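Local coordinates for fatty acyl CoA synthetase FADD13 (FATTY-ACYL-CoA SYNTHETASE) (Mycobacterium tuberculosis, PDB 3R44), which belongs to the ANL superfamily of AMP-binding enzymes, with a large AMP-binding region followed by a smaller C-terminal domain, at residues Glu362-Ile367 against Trp391-Asp396; Gly68-Leu73 against Val94-Asn99. All coordinates share one frame; numbering follows the deposited sequence.

Contact 1. Residues Glu362-Ile367 against Trp391-Asp396; sequences EGEVVI and WFRTGD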
loop_
_atom_site.group_PDB
_atom_site.type_symbol
_atom_site.label_atom_id
_atom_site.label_comp_id
_atom_site.label_asym_id
_atom_site.label_seq_id
_atom_site.Cartn_x
_atom_site.Cartn_y
_atom_site.Cartn_z
ATOM N N GLU A 362 8.682 21.200 -8.979
ATOM C CA GLU A 362 7.254 20.906 -8.737
ATOM C C GLU A 362 6.714 20.217 -9.974
ATOM O O GLU A 362 7.158 20.526 -11.086
ATOM C CB GLU A 362 6.444 22.196 -8.523
ATOM N N GLY A 363 5.789 19.281 -9.780
ATOM C CA GLY A 363 5.090 18.659 -10.908
ATOM C C GLY A 363 4.499 17.315 -10.562
ATOM O O GLY A 363 4.336 16.966 -9.385
ATOM N N GLU A 364 4.166 16.548 -11.580
ATOM C CA GLU A 364 3.586 15.229 -11.344
ATOM C C GLU A 364 4.711 14.262 -10.944
ATOM O O GLU A 364 5.713 14.207 -11.640
ATOM C CB GLU A 364 2.857 14.733 -12.601
ATOM C CG GLU A 364 2.222 13.377 -12.376
ATOM C CD GLU A 364 1.669 12.759 -13.677
ATOM O OE1 GLU A 364 1.969 13.303 -14.790
ATOM O OE2 GLU A 364 0.949 11.728 -13.584
ATOM N N VAL A 365 4.543 13.503 -9.854
ATOM C CA VAL A 365 5.555 12.570 -9.431
ATOM C C VAL A 365 5.686 11.463 -10.480
ATOM O O VAL A 365 4.659 10.863 -10.939
ATOM C CB VAL A 365 5.291 12.012 -8.059
ATOM C CG1 VAL A 365 6.430 10.999 -7.679
ATOM C CG2 VAL A 365 5.208 13.198 -6.976
ATOM N N VAL A 366 6.924 11.241 -10.937
ATOM C CA VAL A 366 7.149 10.151 -11.903
ATOM C C VAL A 366 8.248 9.220 -11.370
ATOM O O VAL A 366 9.151 9.666 -10.639
ATOM C CB VAL A 366 7.452 10.628 -13.313
ATOM C CG1 VAL A 366 6.230 11.257 -13.966
ATOM C CG2 VAL A 366 8.638 11.561 -13.366
ATOM N N ILE A 367 8.162 7.936 -11.715
ATOM C CA ILE A 367 9.106 6.938 -11.194
ATOM C C ILE A 367 9.693 6.155 -12.355
ATOM O O ILE A 367 8.927 5.738 -13.269
ATOM C CB ILE A 367 8.367 5.972 -10.224
ATOM C CG1 ILE A 367 7.706 6.755 -9.054
ATOM C CG2 ILE A 367 9.315 4.852 -9.723
ATOM C CD1 ILE A 367 6.818 5.901 -8.048
ATOM N N TRP A 391 9.158 6.462 -17.806
ATOM C CA TRP A 391 8.758 7.041 -16.518
ATOM C C TRP A 391 7.271 6.792 -16.299
ATOM O O TRP A 391 6.469 7.157 -17.143
ATOM C CB TRP A 391 9.006 8.520 -16.503
ATOM C CG TRP A 391 10.428 8.893 -16.517
ATOM C CD1 TRP A 391 11.198 9.162 -17.581
ATOM C CD2 TRP A 391 11.230 9.124 -15.361
ATOM N NE1 TRP A 391 12.465 9.580 -17.165
ATOM C CE2 TRP A 391 12.501 9.548 -15.799
ATOM C CE3 TRP A 391 10.986 9.011 -13.996
ATOM C CZ2 TRP A 391 13.547 9.822 -14.920
ATOM C CZ3 TRP A 391 12.022 9.305 -13.118
ATOM C CH2 TRP A 391 13.294 9.695 -13.595
ATOM N N PHE A 392 6.945 6.153 -15.175
ATOM C CA PHE A 392 5.572 5.909 -14.778
ATOM C C PHE A 392 4.962 7.191 -14.193
ATOM O O PHE A 392 5.517 7.753 -13.266
ATOM C CB PHE A 392 5.470 4.792 -13.736
ATOM C CG PHE A 392 4.101 4.633 -13.207
ATOM C CD1 PHE A 392 3.101 4.060 -13.985
ATOM C CD2 PHE A 392 3.777 5.060 -11.944
ATOM C CE1 PHE A 392 1.813 3.981 -13.522
ATOM C CE2 PHE A 392 2.513 4.957 -11.478
ATOM C CZ PHE A 392 1.517 4.404 -12.248
ATOM N N ARG A 393 3.842 7.638 -14.735
ATOM C CA ARG A 393 3.162 8.820 -14.224
ATOM C C ARG A 393 2.166 8.480 -13.124
ATOM O O ARG A 393 1.142 7.798 -13.352
ATOM C CB ARG A 393 2.456 9.516 -15.361
ATOM C CG ARG A 393 3.441 9.965 -16.441
ATOM C CD ARG A 393 2.825 10.622 -17.670
ATOM N NE ARG A 393 1.918 11.713 -17.346
ATOM C CZ ARG A 393 1.219 12.430 -18.216
ATOM N NH1 ARG A 393 1.329 12.250 -19.516
ATOM N NH2 ARG A 393 0.411 13.366 -17.766
ATOM N N THR A 394 2.441 8.944 -11.927
ATOM C CA THR A 394 1.652 8.534 -10.777
ATOM C C THR A 394 0.279 9.209 -10.708
ATOM O O THR A 394 -0.611 8.669 -10.051
ATOM C CB THR A 394 2.389 8.824 -9.429
ATOM O OG1 THR A 394 2.545 10.252 -9.292
ATOM C CG2 THR A 394 3.777 8.153 -9.373
ATOM N N GLY A 395 0.118 10.394 -11.299
ATOM C CA GLY A 395 -1.078 11.183 -11.137
ATOM C C GLY A 395 -1.063 11.983 -9.840
ATOM O O GLY A 395 -2.000 12.735 -9.550
ATOM N N ASP A 396 0.002 11.806 -9.047
ATOM C CA ASP A 396 0.137 12.531 -7.785
ATOM C C ASP A 396 1.032 13.735 -8.046
ATOM O O ASP A 396 1.945 13.676 -8.881
ATOM C CB ASP A 396 0.780 11.634 -6.723
ATOM C CG ASP A 396 -0.081 10.437 -6.313
ATOM O OD1 ASP A 396 -1.316 10.371 -6.548
ATOM O OD2 ASP A 396 0.528 9.510 -5.754
#
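Ile367 and Phe392 form an antiparallel hydrogen-bonded pair, joining two neighbouring strands of the antiparallel sheet that also contains strand 346-351. Phe392 N donates to Ile367 O, and Ile367 N returns the bond to Phe392 O. Farther along, where the chain turns a corner at Gly395, Val365 O takes two donors, Thr394 N nearly along the C=O axis and Thr394 OG1 at 2.7 Å from a tilted direction. Threonine suits this corner because its hydroxyl, held between the backbone N and the carbonyl carbon (chi1 64°), also accepts from Asp396 N, making an ST turn; Gly395 has a positive phi, which glycine adopts readily because it lacks a side chain. Asp396 O receives Val365 N, while Asp396 OD2 pairs with Arg411 in a salt bridge and hydrogen-bonds Tyr315 OH, and OD1 accepts from Leu412 N.

The closest apolar contact is between Val366 and Trp391. Branching lets Val366 set CG2 3.5 Å from Trp391 CE3 and CG1 against Arg393 CG. Ile367 CD1 lies 4.0 Å from Thr394 CG2.

Charge is paired through Glu364, whose extended chain, with CG anti to the backbone N (chi1 -179°), brings its carboxylate to Arg393, carboxylate and guanidinium planes 77° apart. OE1 forms a salt bridge with Arg393 NE (3.0 Å), NH2 adding a weak bond, while the anti lone pair of OE2 accepts from Gly395 N at 2.8 Å.

Contact 2. Residues Gly68-Leu73 against Val94-Asn99; sequences GDRVAL and VAVPIN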
loop_
_atom_site.group_PDB
_atom_site.type_symbol
_atom_site.label_atom_id
_atom_site.label_comp_id
_atom_site.label_asym_id
_atom_site.label_seq_id
_atom_site.Cartn_x
_atom_site.Cartn_y
_atom_site.Cartn_z
ATOM N N GLY A 68 1.082 -19.162 -15.372
ATOM C CA GLY A 68 0.318 -18.025 -15.854
ATOM C C GLY A 68 -1.110 -17.987 -15.278
ATOM O O GLY A 68 -1.736 -16.923 -15.301
ATOM N N ASP A 69 -1.596 -19.106 -14.730
ATOM C CA ASP A 69 -2.988 -19.212 -14.189
ATOM C C ASP A 69 -3.121 -18.368 -12.880
ATOM O O ASP A 69 -2.157 -18.306 -12.076
ATOM C CB ASP A 69 -3.369 -20.659 -13.863
ATOM C CG ASP A 69 -3.564 -21.535 -15.091
ATOM O OD1 ASP A 69 -3.934 -20.993 -16.167
ATOM O OD2 ASP A 69 -3.319 -22.758 -14.947
ATOM N N ARG A 70 -4.280 -17.738 -12.674
ATOM C CA ARG A 70 -4.471 -16.874 -11.507
ATOM C C ARG A 70 -5.158 -17.607 -10.390
ATOM O O ARG A 70 -6.153 -18.316 -10.617
ATOM C CB ARG A 70 -5.260 -15.595 -11.851
ATOM C CG ARG A 70 -4.442 -14.435 -12.460
ATOM C CD ARG A 70 -4.024 -14.688 -13.897
ATOM N NE ARG A 70 -5.186 -14.754 -14.804
ATOM C CZ ARG A 70 -5.243 -15.367 -15.985
ATOM N NH1 ARG A 70 -4.264 -16.150 -16.447
ATOM N NH2 ARG A 70 -6.358 -15.262 -16.689
ATOM N N VAL A 71 -4.596 -17.453 -9.189
ATOM C CA VAL A 71 -5.134 -18.032 -7.932
ATOM C C VAL A 71 -5.466 -16.828 -7.050
ATOM O O VAL A 71 -4.546 -16.078 -6.616
ATOM C CB VAL A 71 -4.059 -18.865 -7.167
ATOM C CG1 VAL A 71 -4.729 -19.508 -5.918
ATOM C CG2 VAL A 71 -3.436 -19.915 -8.141
ATOM N N ALA A 72 -6.745 -16.607 -6.805
ATOM C CA ALA A 72 -7.149 -15.507 -5.923
ATOM C C ALA A 72 -7.018 -15.948 -4.468
ATOM O O ALA A 72 -7.344 -17.083 -4.106
ATOM C CB ALA A 72 -8.607 -15.049 -6.227
ATOM N N LEU A 73 -6.609 -15.004 -3.631
ATOM C CA LEU A 73 -6.386 -15.235 -2.197
ATOM C C LEU A 73 -7.220 -14.250 -1.428
ATOM O O LEU A 73 -6.972 -13.041 -1.492
ATOM C CB LEU A 73 -4.902 -15.113 -1.830
ATOM C CG LEU A 73 -3.930 -16.050 -2.558
ATOM C CD1 LEU A 73 -2.473 -15.647 -2.193
ATOM C CD2 LEU A 73 -4.230 -17.492 -2.248
ATOM N N VAL A 94 0.028 -16.989 -10.784
ATOM C CA VAL A 94 -0.150 -15.596 -10.528
ATOM C C VAL A 94 -1.154 -15.422 -9.375
ATOM O O VAL A 94 -2.327 -15.816 -9.471
ATOM C CB VAL A 94 -0.603 -14.886 -11.787
ATOM C CG1 VAL A 94 -0.809 -13.377 -11.542
ATOM C CG2 VAL A 94 0.411 -15.124 -12.947
ATOM N N ALA A 95 -0.662 -14.925 -8.262
ATOM C CA ALA A 95 -1.498 -14.725 -7.115
ATOM C C ALA A 95 -2.291 -13.447 -7.276
ATOM O O ALA A 95 -1.795 -12.460 -7.792
ATOM C CB ALA A 95 -0.648 -14.670 -5.803
ATOM N N VAL A 96 -3.533 -13.489 -6.840
ATOM C CA VAL A 96 -4.446 -12.345 -6.872
ATOM C C VAL A 96 -4.937 -12.090 -5.422
ATOM O O VAL A 96 -5.999 -12.587 -4.975
ATOM C CB VAL A 96 -5.640 -12.508 -7.830
ATOM C CG1 VAL A 96 -6.428 -11.220 -7.894
ATOM C CG2 VAL A 96 -5.149 -12.859 -9.277
ATOM N N PRO A 97 -4.173 -11.311 -4.687
ATOM C CA PRO A 97 -4.587 -11.101 -3.279
ATOM C C PRO A 97 -5.706 -10.074 -3.220
ATOM O O PRO A 97 -5.532 -8.934 -3.726
ATOM C CB PRO A 97 -3.330 -10.505 -2.617
ATOM C CG PRO A 97 -2.243 -10.655 -3.533
ATOM C CD PRO A 97 -2.806 -10.789 -4.935
ATOM N N ILE A 98 -6.797 -10.411 -2.555
ATOM C CA ILE A 98 -7.970 -9.535 -2.531
ATOM C C ILE A 98 -8.263 -9.000 -1.138
ATOM O O ILE A 98 -8.231 -9.759 -0.142
ATOM C CB ILE A 98 -9.199 -10.277 -3.092
ATOM C CG1 ILE A 98 -8.916 -10.753 -4.538
ATOM C CG2 ILE A 98 -10.433 -9.379 -3.047
ATOM C CD1 ILE A 98 -10.006 -11.671 -5.128
ATOM N N ASN A 99 -8.543 -7.707 -1.059
ATOM C CA ASN A 99 -8.902 -7.032 0.209
ATOM C C ASN A 99 -10.173 -7.675 0.773
ATOM O O ASN A 99 -11.220 -7.630 0.134
ATOM C CB ASN A 99 -9.113 -5.535 -0.112
ATOM C CG ASN A 99 -9.473 -4.658 1.088
ATOM O OD1 ASN A 99 -10.007 -5.093 2.088
ATOM N ND2 ASN A 99 -9.140 -3.378 0.970
HETATM O O HOH W 1 -6.631 -11.633 1.050
#
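Arg70 to Leu73 and Val94 to Pro97 pair in parallel register, the short strand axes 27° apart and 4.4 Å from each other at closest approach, as the two strands of a beta-alpha-beta unit whose connection is helix 79-91. Backbone bonds pass to and fro from Asp69 O, which accepts Val94 N, to Leu73 O, which accepts Ile98 N at 2.8 Å. Proline is tolerated at position 97 because this pairing uses the N-H groups of Val96 and Ile98 on either side of it.

Small and branched apolar residues make up most of both faces. On the face of Ala72 and Val96, Ala72 is short enough for Ile98 CD1, reaching in from beyond the strand, to come within 3.8 Å of its CB, and helix 104-114 packs against all three. On the face of Val71, Ala95 and Leu73, Leu73 CD1 lies 4.2 Å from Ala95 CB.

The aliphatic part of Arg70 lies side by side with Val94, pointing the same way, and its CG meets Val96 CG2 at 3.6 Å. Bends at chi2 (73°) and chi3 (65°) fold the chain back toward Gly68, while NE is held by Ser114 O. Arg70 NH1 donates to Gly68 O at 2.9 Å, with that oxygen in the guanidinium plane but the nitrogen above the carbonyl plane.

In the fold
Contact 1 and contact 2 share no strand and do not touch: their centres lie 28 Å apart and their nearest atoms about 17 Å. Contact 2 is the more buried, joining the first two strands, in chain order, of a parallel sheet, with helix 104-114 on one face and strand 172-178 beside Val94 and Pro97. Contact 1 is only partly buried and lies in an antiparallel sheet. Their chemistry follows: contact 2 relies on regular backbone bonding and aliphatic packing, and its one arginine binds carbonyl oxygens, whereas contact 1 adds a salt bridge and an ST turn at Thr394. Even so, both centres stand about 17 Å from the centre of the chain.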